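Local coordinates for protein 6-phosphogluconolactonase (Leishmania braziliensis, PDB 3CSS) that probably hydrolyses 6-phosphogluconolactone to 6-phosphogluconate, the second step of the oxidative stage of the pentose phosphate pathway, at residues V159-G164 with K213-L218. Residues are numbered along the deposited sequence; the frame is centred on the assembly and turned at random.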
ATOM      1  N   VAL A 159       4.194  -4.183   3.563  1.00 15.21           N
ATOM      2  CA  VAL A 159       3.365  -3.343   2.700  1.00 14.85           C
ATOM      3  C   VAL A 159       2.003  -4.005   2.542  1.00 14.77           C
ATOM      4  O   VAL A 159       1.894  -5.105   1.989  1.00 14.67           O
ATOM      5  CB  VAL A 159       4.000  -3.071   1.298  1.00 14.55           C
ATOM      6  CG1 VAL A 159       3.053  -2.190   0.449  1.00 15.32           C
ATOM      7  CG2 VAL A 159       5.409  -2.445   1.420  1.00 16.94           C
ATOM      8  N   LEU A 160       0.962  -3.330   3.015  1.00 14.62           N
ATOM      9  CA  LEU A 160      -0.382  -3.771   2.785  1.00 14.69           C
ATOM     10  C   LEU A 160      -0.838  -3.189   1.448  1.00 15.00           C
ATOM     11  O   LEU A 160      -0.557  -2.015   1.165  1.00 16.37           O
ATOM     12  CB  LEU A 160      -1.304  -3.267   3.885  1.00 14.13           C
ATOM     13  CG  LEU A 160      -1.023  -3.773   5.293  1.00 15.26           C
ATOM     14  CD1 LEU A 160      -1.983  -3.062   6.260  1.00 14.85           C
ATOM     15  CD2 LEU A 160      -1.222  -5.278   5.332  1.00 19.51           C
ATOM     16  N   LEU A 161      -1.562  -3.987   0.660  1.00 14.85           N
ATOM     17  CA  LEU A 161      -2.032  -3.575  -0.652  1.00 14.28           C
ATOM     18  C   LEU A 161      -3.440  -4.085  -0.902  1.00 14.69           C
ATOM     19  O   LEU A 161      -3.906  -5.006  -0.245  1.00 14.11           O
ATOM     20  CB  LEU A 161      -1.106  -4.117  -1.763  1.00 14.55           C
ATOM     21  CG  LEU A 161       0.331  -3.614  -1.842  1.00 14.90           C
ATOM     22  CD1 LEU A 161       1.016  -4.427  -2.937  1.00 14.00           C
ATOM     23  CD2 LEU A 161       0.382  -2.117  -2.134  1.00 13.95           C
ATOM     24  N   GLY A 162      -4.119  -3.441  -1.842  1.00 14.60           N
ATOM     25  CA  GLY A 162      -5.313  -3.974  -2.435  1.00 16.12           C
ATOM     26  C   GLY A 162      -5.192  -4.087  -3.931  1.00 16.62           C
ATOM     27  O   GLY A 162      -4.194  -3.662  -4.514  1.00 17.67           O
ATOM     28  N   PHE A 163      -6.230  -4.621  -4.556  1.00 16.34           N
ATOM     29  CA  PHE A 163      -6.337  -4.641  -6.013  1.00 16.21           C
ATOM     30  C   PHE A 163      -7.591  -3.894  -6.411  1.00 16.70           C
ATOM     31  O   PHE A 163      -8.652  -4.102  -5.815  1.00 17.23           O
ATOM     32  CB  PHE A 163      -6.484  -6.066  -6.555  1.00 16.33           C
ATOM     33  CG  PHE A 163      -5.227  -6.910  -6.542  1.00 15.38           C
ATOM     34  CD1 PHE A 163      -3.952  -6.366  -6.704  1.00 16.35           C
ATOM     35  CD2 PHE A 163      -5.344  -8.273  -6.438  1.00 16.51           C
ATOM     36  CE1 PHE A 163      -2.840  -7.217  -6.733  1.00 17.47           C
ATOM     37  CE2 PHE A 163      -4.262  -9.108  -6.474  1.00 16.08           C
ATOM     38  CZ  PHE A 163      -3.013  -8.584  -6.636  1.00 14.66           C
ATOM     39  N   GLY A 164      -7.477  -3.071  -7.439  1.00 16.50           N
ATOM     40  CA  GLY A 164      -8.648  -2.564  -8.132  1.00 16.31           C
ATOM     41  C   GLY A 164      -9.096  -3.498  -9.227  1.00 15.93           C
ATOM     42  O   GLY A 164      -8.313  -4.305  -9.749  1.00 15.51           O
ATOM     43  N   LYS A 213      10.115  -6.328   2.813  1.00 13.99           N
ATOM     44  CA  LYS A 213      10.282  -7.677   3.359  1.00 14.03           C
ATOM     45  C   LYS A 213       9.081  -8.596   3.167  1.00 13.96           C
ATOM     46  O   LYS A 213       9.239  -9.777   2.848  1.00 13.57           O
ATOM     47  CB  LYS A 213      10.663  -7.596   4.848  1.00 14.48           C
ATOM     48  CG  LYS A 213      11.932  -6.807   5.111  1.00 15.74           C
ATOM     49  CD  LYS A 213      13.129  -7.357   4.361  1.00 22.35           C
ATOM     50  CE  LYS A 213      14.426  -6.745   4.866  1.00 25.15           C
ATOM     51  NZ  LYS A 213      15.610  -7.294   4.146  1.00 27.72           N
ATOM     52  N   HIS A 214       7.889  -8.036   3.344  1.00 13.93           N
ATOM     53  CA  HIS A 214       6.622  -8.764   3.219  1.00 14.10           C
ATOM     54  C   HIS A 214       5.586  -7.855   2.530  1.00 13.48           C
ATOM     55  O   HIS A 214       5.441  -6.662   2.878  1.00 13.92           O
ATOM     56  CB  HIS A 214       6.102  -9.189   4.590  1.00 14.43           C
ATOM     57  CG  HIS A 214       7.121  -9.880   5.442  1.00 17.28           C
ATOM     58  ND1 HIS A 214       7.475 -11.200   5.245  1.00 20.77           N
ATOM     59  CD2 HIS A 214       7.859  -9.440   6.489  1.00 20.00           C
ATOM     60  CE1 HIS A 214       8.412 -11.535   6.121  1.00 22.21           C
ATOM     61  NE2 HIS A 214       8.648 -10.492   6.901  1.00 21.17           N
ATOM     62  N   VAL A 215       4.873  -8.419   1.572  1.00 12.85           N
ATOM     63  CA  VAL A 215       3.791  -7.709   0.890  1.00 12.37           C
ATOM     64  C   VAL A 215       2.529  -8.539   1.107  1.00 12.65           C
ATOM     65  O   VAL A 215       2.537  -9.740   0.902  1.00 12.91           O
ATOM     66  CB  VAL A 215       4.084  -7.546  -0.620  1.00 13.07           C
ATOM     67  CG1 VAL A 215       2.918  -6.900  -1.329  1.00 13.84           C
ATOM     68  CG2 VAL A 215       5.381  -6.743  -0.842  1.00 11.25           C
ATOM     69  N   VAL A 216       1.462  -7.887   1.552  1.00 12.53           N
ATOM     70  CA  VAL A 216       0.199  -8.576   1.850  1.00 11.83           C
ATOM     71  C   VAL A 216      -0.928  -7.848   1.102  1.00 12.16           C
ATOM     72  O   VAL A 216      -1.234  -6.688   1.375  1.00 11.45           O
ATOM     73  CB  VAL A 216      -0.109  -8.601   3.361  1.00 11.83           C
ATOM     74  CG1 VAL A 216      -1.481  -9.317   3.641  1.00 12.93           C
ATOM     75  CG2 VAL A 216       1.063  -9.234   4.140  1.00 14.12           C
ATOM     76  N   VAL A 217      -1.532  -8.553   0.155  1.00 12.98           N
ATOM     77  CA  VAL A 217      -2.634  -8.015  -0.634  1.00 12.92           C
ATOM     78  C   VAL A 217      -3.932  -8.555  -0.065  1.00 13.19           C
ATOM     79  O   VAL A 217      -4.063  -9.769   0.164  1.00 13.63           O
ATOM     80  CB  VAL A 217      -2.538  -8.475  -2.123  1.00 12.88           C
ATOM     81  CG1 VAL A 217      -3.673  -7.836  -2.958  1.00 15.05           C
ATOM     82  CG2 VAL A 217      -1.126  -8.206  -2.742  1.00 13.07           C
ATOM     83  N   LEU A 218      -4.895  -7.665   0.155  1.00 12.30           N
ATOM     84  CA  LEU A 218      -6.270  -8.033   0.515  1.00 12.87           C
ATOM     85  C   LEU A 218      -7.173  -7.636  -0.633  1.00 12.94           C
ATOM     86  O   LEU A 218      -7.237  -6.440  -0.971  1.00 13.67           O
ATOM     87  CB  LEU A 218      -6.720  -7.271   1.767  1.00 13.81           C
ATOM     88  CG  LEU A 218      -6.092  -7.615   3.134  1.00 14.42           C
ATOM     89  CD1 LEU A 218      -4.749  -7.046   3.265  1.00 18.87           C
ATOM     90  CD2 LEU A 218      -6.980  -7.054   4.249  1.00 17.35           C
TER
HETATM   91  O   HOH W   1      -8.542  -4.742  -2.685  1.00 19.73           O
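Val217 and Leu161 bury the most surface where two neighbouring parallel strands meet, and their interplay illustrates how such a pair is joined by backbone and side chains together. Leu161 donates its N-H to Val216 O (2.8 Å), the donor lying 24° out of the carbonyl plane, while its own O accepts from Leu218 N (2.9 Å). Val159, two residues earlier, is gripped by the same pattern, donating to His214 O and accepting from Val216 N. The side chains of Val159, Leu161, Val215 and Val217 share one face of the sheet. There the Leu161 side chain slants across that of Val215, Leu161 CD1 meeting Val215 CG1 at 3.5 Å, and Leu161 CB lies 4.2 Å from Val217 CG2. Strands 158-162 and 214-219 are central in the mixed sheet of this Rossmann-like fold, the first flanked by strand 39-43 and the second by strand 252-257. Beyond Gly162, the Phe163 ring lies against Val217, whose CG1, anti to its own backbone N (chi1 -177°), stands over the ring centre as a CH-pi contact, 3.7 Å from the centroid. Val227, Val228 and Val231 of helix 225-232 also touch this ring. A water bridges the backbones here, accepting from Phe163 N at 3.0 Å and donating to Leu218 O at 2.7 Å.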